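Local coordinates for beta subunit of photoactivated adenylyl cyclase (Beggiatoa sp. PS, PDB 5M2A), which probably senses blue light through a flavin-binding BLUF domain and responds by making cyclic AMP in its adenylyl cyclase domain, at residues I77-D85 / V134-I142. Residues are numbered along the deposited sequence; the frame is centred on the assembly and turned at random. Where two conformers were deposited one is given.
Sequences ILCLKTEYD and VIYLINQGI
The carboxamide of Asn139 meets the strand backbone through OD1, which accepts the N-H of Cys79 in the carbonyl plane at 3.1 Å, with a C=O...N angle of 157°. In the conformer described, a chi1 of -158° swings CG away from the backbone N and carries the amide from the last helical turn to the strand, and OD1 also lies 3.4 Å from Cys79 CB. The Tyr84 ring carries Thr82 CG2 on one face, 3.4 Å above the plane and offset toward the rim.

Between these ends the backbones draw close. Cys79 O receives a CA-H...O contact from Asn139 CA and lies 3.1 Å from Ile138 O, two acceptors that cannot bond each other. Ile138 O is instead served by the Gly141 N-H and by water 3, which donates to it and also bonds Thr82 OG1; water 1 lies 2.9 Å from both Ile138 O and Leu80 O, placed to donate to either. Water 2 accepts from Thr82 N and is positioned to donate to Gly141 O, bridging strand and turn. On the apolar side, Leu78 CD1 packs 4.3 Å from the CG2 methyls of both Ile135 and Ile138, while helix 110-129 also touches Leu78. Leu126 of the second subunit packs on Ile138.

Gly141, with positive phi, ends helix 132-139 in a Schellman motif beside Thr82; on the neighbouring strand 5-14, Val9 faces both Leu80 and Lys81, a classic beta bulge. A partly water-mediated helix-end-to-strand contact thus joins the BLUF sheet to the end of helix 132-139, ahead of strand 150-161 of the second sheet.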
loop_
_atom_site.group_PDB
_atom_site.type_symbol
_atom_site.label_atom_id
_atom_site.label_comp_id
_atom_site.label_asym_id
_atom_site.label_seq_id
_atom_site.Cartn_x
_atom_site.Cartn_y
_atom_site.Cartn_z
ATOM N N ILE A 77 16.961 4.997 -8.232
ATOM C CA ILE A 77 16.679 6.302 -8.821
ATOM C C ILE A 77 15.176 6.473 -8.986
ATOM O O ILE A 77 14.496 5.614 -9.559
ATOM C CB ILE A 77 17.408 6.453 -10.164
ATOM C CG1 ILE A 77 18.916 6.276 -9.964
ATOM C CG2 ILE A 77 17.080 7.806 -10.791
ATOM C CD1 ILE A 77 19.675 6.027 -11.252
ATOM N N LEU A 78 14.650 7.589 -8.486
ATOM C CA LEU A 78 13.235 7.909 -8.630
ATOM C C LEU A 78 13.116 9.342 -9.120
ATOM O O LEU A 78 13.502 10.282 -8.415
ATOM C CB LEU A 78 12.473 7.713 -7.319
ATOM C CG LEU A 78 11.006 8.153 -7.353
ATOM C CD1 LEU A 78 10.226 7.361 -8.385
ATOM C CD2 LEU A 78 10.350 8.033 -5.985
ATOM N N CYS A 79 12.593 9.506 -10.329
ATOM C CA CYS A 79 12.259 10.832 -10.825
ATOM C C CYS A 79 10.970 11.300 -10.161
ATOM O O CYS A 79 9.946 10.611 -10.224
ATOM C CB CYS A 79 12.111 10.818 -12.344
ATOM S SG CYS A 79 11.733 12.443 -13.043
ATOM N N LEU A 80 11.024 12.475 -9.529
ATOM C CA LEU A 80 9.925 12.973 -8.710
ATOM C C LEU A 80 9.008 13.935 -9.438
ATOM O O LEU A 80 7.827 14.040 -9.088
ATOM C CB LEU A 80 10.466 13.687 -7.470
ATOM C CG LEU A 80 11.235 12.839 -6.468
ATOM C CD1 LEU A 80 11.718 13.744 -5.357
ATOM C CD2 LEU A 80 10.351 11.727 -5.930
ATOM N N LYS A 81 9.518 14.643 -10.434
ATOM C CA LYS A 81 8.725 15.684 -11.058
ATOM C C LYS A 81 9.302 15.955 -12.432
ATOM O O LYS A 81 10.522 15.972 -12.610
ATOM C CB LYS A 81 8.716 16.963 -10.206
ATOM C CG LYS A 81 8.016 18.148 -10.862
ATOM C CD LYS A 81 8.302 19.450 -10.126
ATOM C CE LYS A 81 7.402 19.635 -8.916
ATOM N NZ LYS A 81 7.737 20.885 -8.169
ATOM N N THR A 82 8.415 16.146 -13.399
ATOM C CA THR A 82 8.802 16.581 -14.732
ATOM C C THR A 82 7.888 17.727 -15.123
ATOM O O THR A 82 6.663 17.571 -15.126
ATOM C CB THR A 82 8.712 15.439 -15.746
ATOM O OG1 THR A 82 9.557 14.364 -15.328
ATOM C CG2 THR A 82 9.171 15.907 -17.105
ATOM N N GLU A 83 8.483 18.877 -15.425
ATOM C CA GLU A 83 7.758 20.043 -15.908
ATOM C C GLU A 83 8.000 20.166 -17.405
ATOM O O GLU A 83 9.152 20.229 -17.847
ATOM C CB GLU A 83 8.208 21.311 -15.186
ATOM C CG GLU A 83 7.864 21.355 -13.713
ATOM C CD GLU A 83 8.516 22.534 -13.009
ATOM O OE1 GLU A 83 9.566 22.334 -12.359
ATOM O OE2 GLU A 83 7.987 23.664 -13.124
ATOM N N TYR A 84 6.923 20.189 -18.180
ATOM C CA TYR A 84 7.018 20.280 -19.627
ATOM C C TYR A 84 6.731 21.701 -20.092
ATOM O O TYR A 84 6.004 22.453 -19.438
ATOM C CB TYR A 84 6.051 19.304 -20.299
ATOM C CG TYR A 84 6.426 17.851 -20.108
ATOM C CD1 TYR A 84 7.347 17.239 -20.948
ATOM C CD2 TYR A 84 5.862 17.094 -19.089
ATOM C CE1 TYR A 84 7.695 15.914 -20.783
ATOM C CE2 TYR A 84 6.204 15.765 -18.917
ATOM C CZ TYR A 84 7.121 15.180 -19.768
ATOM O OH TYR A 84 7.471 13.858 -19.601
ATOM N N ASP A 85 7.324 22.058 -21.231
ATOM C CA ASP A 85 7.106 23.352 -21.876
ATOM C C ASP A 85 7.361 24.504 -20.902
ATOM O O ASP A 85 6.565 25.437 -20.774
ATOM C CB ASP A 85 5.696 23.430 -22.468
ATOM C CG ASP A 85 5.564 24.502 -23.538
ATOM O OD1 ASP A 85 6.396 25.433 -23.572
ATOM O OD2 ASP A 85 4.621 24.411 -24.351
ATOM N N VAL A 134 1.936 2.895 -8.983
ATOM C CA VAL A 134 2.050 4.270 -8.504
ATOM C C VAL A 134 3.472 4.792 -8.691
ATOM O O VAL A 134 3.682 5.943 -9.098
ATOM C CB VAL A 134 1.615 4.362 -7.035
ATOM C CG1 VAL A 134 1.966 5.728 -6.531
ATOM C CG2 VAL A 134 0.117 4.094 -6.891
ATOM N N ILE A 135 4.467 3.961 -8.375
ATOM C CA ILE A 135 5.860 4.357 -8.566
ATOM C C ILE A 135 6.129 4.631 -10.040
ATOM O O ILE A 135 6.822 5.595 -10.398
ATOM C CB ILE A 135 6.797 3.272 -8.001
ATOM C CG1 ILE A 135 6.650 3.185 -6.480
ATOM C CG2 ILE A 135 8.250 3.535 -8.413
ATOM C CD1 ILE A 135 6.970 4.479 -5.748
ATOM N N TYR A 136 5.580 3.793 -10.915
ATOM C CA TYR A 136 5.726 4.004 -12.351
ATOM C C TYR A 136 5.178 5.365 -12.768
ATOM O O TYR A 136 5.852 6.133 -13.469
ATOM C CB TYR A 136 5.016 2.879 -13.104
ATOM C CG TYR A 136 5.054 3.040 -14.598
ATOM C CD1 TYR A 136 6.150 2.608 -15.334
ATOM C CD2 TYR A 136 4.000 3.630 -15.274
ATOM C CE1 TYR A 136 6.193 2.761 -16.701
ATOM C CE2 TYR A 136 4.031 3.787 -16.642
ATOM C CZ TYR A 136 5.130 3.353 -17.351
ATOM O OH TYR A 136 5.159 3.509 -18.716
ATOM N N LEU A 137 3.954 5.682 -12.340
ATOM C CA LEU A 137 3.341 6.956 -12.719
ATOM C C LEU A 137 4.176 8.136 -12.246
ATOM O O LEU A 137 4.373 9.107 -12.987
ATOM C CB LEU A 137 1.927 7.049 -12.151
ATOM C CG LEU A 137 0.915 6.128 -12.825
ATOM C CD1 LEU A 137 -0.389 6.112 -12.050
ATOM C CD2 LEU A 137 0.678 6.552 -14.280
ATOM N N ILE A 138 4.672 8.072 -11.012
ATOM C CA ILE A 138 5.499 9.159 -10.495
ATOM C C ILE A 138 6.781 9.280 -11.301
ATOM O O ILE A 138 7.225 10.389 -11.631
ATOM C CB ILE A 138 5.788 8.939 -9.001
ATOM C CG1 ILE A 138 4.498 9.092 -8.201
ATOM C CG2 ILE A 138 6.840 9.933 -8.501
ATOM C CD1 ILE A 138 4.632 8.667 -6.794
ATOM N N ASN A 139 7.407 8.142 -11.623
ATOM C CA ASN A 139 8.632 8.161 -12.410
ATOM C C ASN A 139 8.406 8.794 -13.785
ATOM O O ASN A 139 9.331 9.394 -14.343
ATOM C CB ASN A 139 9.170 6.739 -12.551
ATOM C CG ASN A 139 10.649 6.697 -12.868
ATOM O OD1 ASN A 139 11.422 7.538 -12.409
ATOM N ND2 ASN A 139 11.054 5.706 -13.656
ATOM N N GLN A 140 7.199 8.664 -14.328
ATOM C CA GLN A 140 6.871 9.219 -15.633
ATOM C C GLN A 140 6.429 10.675 -15.563
ATOM O O GLN A 140 6.038 11.237 -16.589
ATOM C CB GLN A 140 5.787 8.374 -16.301
ATOM C CG GLN A 140 6.242 6.964 -16.642
ATOM C CD GLN A 140 7.451 6.948 -17.561
ATOM O OE1 GLN A 140 7.561 7.759 -18.484
ATOM N NE2 GLN A 140 8.372 6.026 -17.305
ATOM N N GLY A 141 6.487 11.294 -14.385
ATOM C CA GLY A 141 6.057 12.669 -14.230
ATOM C C GLY A 141 4.562 12.863 -14.156
ATOM O O GLY A 141 4.076 13.967 -14.420
ATOM N N ILE A 142 3.815 11.822 -13.800
ATOM C CA ILE A 142 2.358 11.849 -13.764
ATOM C C ILE A 142 1.914 11.768 -12.311
ATOM O O ILE A 142 2.318 10.852 -11.585
ATOM C CB ILE A 142 1.757 10.691 -14.576
ATOM C CG1 ILE A 142 2.271 10.720 -16.014
ATOM C CG2 ILE A 142 0.242 10.751 -14.534
ATOM C CD1 ILE A 142 1.801 9.547 -16.838
HETATM O O HOH W 1 5.863 12.811 -10.898
HETATM O O HOH W 2 5.639 15.677 -12.696
HETATM O O HOH W 3 9.127 12.529 -13.044
#